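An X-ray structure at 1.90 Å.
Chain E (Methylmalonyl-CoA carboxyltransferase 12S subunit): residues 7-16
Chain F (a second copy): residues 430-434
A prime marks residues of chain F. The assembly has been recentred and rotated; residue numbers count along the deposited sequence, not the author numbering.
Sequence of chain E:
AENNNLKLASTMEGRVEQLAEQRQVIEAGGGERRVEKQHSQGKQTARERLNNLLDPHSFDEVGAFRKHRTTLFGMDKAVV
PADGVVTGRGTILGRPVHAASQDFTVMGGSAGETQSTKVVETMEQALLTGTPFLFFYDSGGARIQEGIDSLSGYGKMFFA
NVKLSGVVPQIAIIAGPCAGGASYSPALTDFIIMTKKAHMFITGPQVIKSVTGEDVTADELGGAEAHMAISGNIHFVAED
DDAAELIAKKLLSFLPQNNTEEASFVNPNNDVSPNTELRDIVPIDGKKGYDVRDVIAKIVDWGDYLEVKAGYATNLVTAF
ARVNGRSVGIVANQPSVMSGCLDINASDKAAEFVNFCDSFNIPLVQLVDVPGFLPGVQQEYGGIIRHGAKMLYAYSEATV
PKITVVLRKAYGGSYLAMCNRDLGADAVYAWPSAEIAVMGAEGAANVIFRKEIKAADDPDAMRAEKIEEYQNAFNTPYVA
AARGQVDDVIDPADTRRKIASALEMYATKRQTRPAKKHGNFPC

Chain E (7-16) KLASTMEGRV
Chain F 430-434: AWPSA

A single arginine ties this contact together by reaching two carbonyl oxygens at once, one in each chain. Arg15 NE donates to Ala9 O of its own chain (2.7 Å, N-H...O angle 152°), while Arg15 NH1 donates across the interface to Pro432′ O (2.9 Å, 146°). The second bond is the one hydrogen bond between the stretches. Pro432′ O lies at the edge of the guanidinium, near its plane, where the N-H groups point. The side chain is nearly extended, with chi1 m (-69°), chi2 t (-175°), chi3 t (-169°) and chi4 -164°.

Chain E approaches as an extended segment that turns into a helix. Residues 7 to 9 have phi/psi near -92/131, -73/145 and -67/155; Ser10 bends at -74/-21, and Thr11 returns to -120/153. The helix begins at Met12 and runs past Val16, with phi/psi from about -55/-46 to -70/-32. Thr11 is its N-cap: with chi1 p (69°), its hydroxyl accepts from an amide of the first turn, Gly14 N to Thr11 OG1 being 3.0 Å. Backbone bonds Arg15 N to Thr11 O and Val16 N to Met12 O, both 2.8 Å, continue the turn. Gly14 suits this tight cap, since an ideal CB there would clash with Thr11 OG1.

Chain F presents a type I beta turn from Trp431′ to Ala434′, closed by Ala434′ N to Trp431′ O at 3.0 Å. Of its central residues, Pro432′ (-67/-12) directs its CA-to-CB bond toward chain E, as Arg15 does toward chain F, while that of Ser433′ (-97/5) runs sideways. Proline's ring fixes phi at a value this turn position favours. In register, Arg15 CA lies 6.1 Å from Pro432′ CA, and Arg15 CB meets Pro432′ CB at 3.7 Å. Pro432′, its ring C-gamma exo, is the residue most covered by the other stretch.

Met12, buried like the turn residues, supplies the apolar packing. Its CA-to-CB bond runs sideways, but chi1 t (-175°), chi2 p (61°) and chi3 p (82°) bring its end nearer. Met12 SD lies 4.1 Å from Pro432′ CD, and Met12 CE reaches Trp431′ CE3 at 4.4 Å and Ser433′ OG at 3.3 Å. One long, unbranched thioether thus touches all three residues. Trp431′ (chi1 -87°, chi2 24°) offers a broad apolar ring, and small Ser433′ (chi1 p, 45°) fits beside the methyl; Trp431′ NE1 and Ser433′ OG hydrogen-bond elsewhere in the structure. Leu8's CA-to-CB bond points toward chain F; chi1 m (-62°) and chi2 t (177°) place apolar Leu8 CD1 4.0 Å from Pro432′ O. Altogether 275 Å² is buried, counting both sides.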

# COMPACT_ATOMS: atom_id res chain seq x y z
N LYS E 7 54.38 -7.49 3.68
CA LYS E 7 54.51 -8.79 4.33
C LYS E 7 54.06 -8.67 5.79
O LYS E 7 54.50 -7.78 6.51
CB LYS E 7 55.96 -9.28 4.29
CG LYS E 7 56.58 -9.27 2.90
CD LYS E 7 55.84 -10.19 1.95
CE LYS E 7 56.46 -10.14 0.55
NZ LYS E 7 56.41 -8.78 -0.06
N LEU E 8 53.19 -9.58 6.21
CA LEU E 8 52.68 -9.56 7.58
C LEU E 8 53.71 -10.00 8.60
O LEU E 8 54.51 -10.89 8.33
CB LEU E 8 51.48 -10.49 7.70
CG LEU E 8 50.24 -10.18 6.86
CD1 LEU E 8 49.21 -11.26 7.08
CD2 LEU E 8 49.69 -8.82 7.25
N ALA E 9 53.66 -9.38 9.78
CA ALA E 9 54.57 -9.72 10.86
C ALA E 9 54.22 -11.14 11.32
O ALA E 9 53.09 -11.59 11.16
CB ALA E 9 54.42 -8.73 12.00
N SER E 10 55.19 -11.83 11.91
CA SER E 10 55.00 -13.21 12.35
C SER E 10 54.16 -13.47 13.60
O SER E 10 53.70 -14.60 13.79
CB SER E 10 56.37 -13.86 12.53
OG SER E 10 57.11 -13.15 13.50
N THR E 11 53.99 -12.48 14.47
CA THR E 11 53.20 -12.67 15.70
C THR E 11 52.01 -11.71 15.73
O THR E 11 52.06 -10.63 15.16
CB THR E 11 54.05 -12.42 16.96
OG1 THR E 11 54.36 -11.03 17.05
CG2 THR E 11 55.36 -13.22 16.90
N MET E 12 50.94 -12.09 16.42
CA MET E 12 49.76 -11.23 16.49
C MET E 12 50.14 -9.85 17.01
O MET E 12 49.71 -8.83 16.45
CB MET E 12 48.68 -11.83 17.39
CG MET E 12 47.37 -11.03 17.39
SD MET E 12 46.59 -10.92 15.75
CE MET E 12 45.70 -12.49 15.65
N GLU E 13 50.92 -9.82 18.08
CA GLU E 13 51.37 -8.57 18.68
C GLU E 13 52.12 -7.76 17.63
O GLU E 13 51.98 -6.54 17.55
CB GLU E 13 52.29 -8.84 19.87
CG GLU E 13 52.81 -7.60 20.55
CD GLU E 13 51.73 -6.85 21.31
OE1 GLU E 13 50.74 -6.42 20.67
OE2 GLU E 13 51.86 -6.71 22.54
N GLY E 14 52.94 -8.45 16.84
CA GLY E 14 53.69 -7.78 15.80
C GLY E 14 52.73 -7.22 14.75
O GLY E 14 52.92 -6.10 14.26
N ARG E 15 51.70 -7.98 14.42
CA ARG E 15 50.74 -7.54 13.42
C ARG E 15 49.87 -6.39 13.90
O ARG E 15 49.46 -5.55 13.10
CB ARG E 15 49.86 -8.70 12.97
CG ARG E 15 50.60 -9.74 12.16
CD ARG E 15 49.65 -10.81 11.65
NE ARG E 15 50.37 -11.95 11.09
CZ ARG E 15 49.81 -12.87 10.31
NH1 ARG E 15 48.52 -12.77 9.98
NH2 ARG E 15 50.53 -13.88 9.85
N VAL E 16 49.59 -6.34 15.21
CA VAL E 16 48.80 -5.24 15.75
C VAL E 16 49.63 -3.96 15.70
O VAL E 16 49.11 -2.88 15.41
CB VAL E 16 48.35 -5.54 17.21
CG1 VAL E 16 47.80 -4.28 17.85
CG2 VAL E 16 47.26 -6.64 17.21
N ALA F 430 38.30 -7.20 9.51
CA ALA F 430 39.27 -8.28 9.42
C ALA F 430 40.30 -8.19 10.53
O ALA F 430 40.86 -7.13 10.77
CB ALA F 430 40.01 -8.25 8.07
N TRP F 431 40.52 -9.31 11.21
CA TRP F 431 41.55 -9.35 12.23
C TRP F 431 42.84 -9.39 11.39
O TRP F 431 42.80 -9.68 10.19
CB TRP F 431 41.42 -10.63 13.06
CG TRP F 431 40.49 -10.49 14.22
CD1 TRP F 431 39.47 -9.60 14.34
CD2 TRP F 431 40.50 -11.26 15.42
NE1 TRP F 431 38.84 -9.75 15.55
CE2 TRP F 431 39.46 -10.77 16.24
CE3 TRP F 431 41.30 -12.31 15.90
CZ2 TRP F 431 39.18 -11.30 17.50
CZ3 TRP F 431 41.03 -12.84 17.15
CH2 TRP F 431 39.98 -12.33 17.94
N PRO F 432 44.00 -9.10 12.00
CA PRO F 432 45.24 -9.13 11.22
C PRO F 432 45.60 -10.54 10.76
O PRO F 432 46.49 -10.72 9.92
CB PRO F 432 46.27 -8.56 12.18
CG PRO F 432 45.43 -7.71 13.14
CD PRO F 432 44.23 -8.56 13.35
N SER F 433 44.91 -11.53 11.31
CA SER F 433 45.11 -12.94 10.96
C SER F 433 44.09 -13.42 9.92
O SER F 433 44.04 -14.61 9.58
CB SER F 433 45.01 -13.80 12.22
OG SER F 433 43.89 -13.41 13.00
N ALA F 434 43.27 -12.50 9.43
CA ALA F 434 42.26 -12.86 8.45
C ALA F 434 42.93 -13.29 7.15
O ALA F 434 43.88 -12.65 6.70
CB ALA F 434 41.33 -11.69 8.19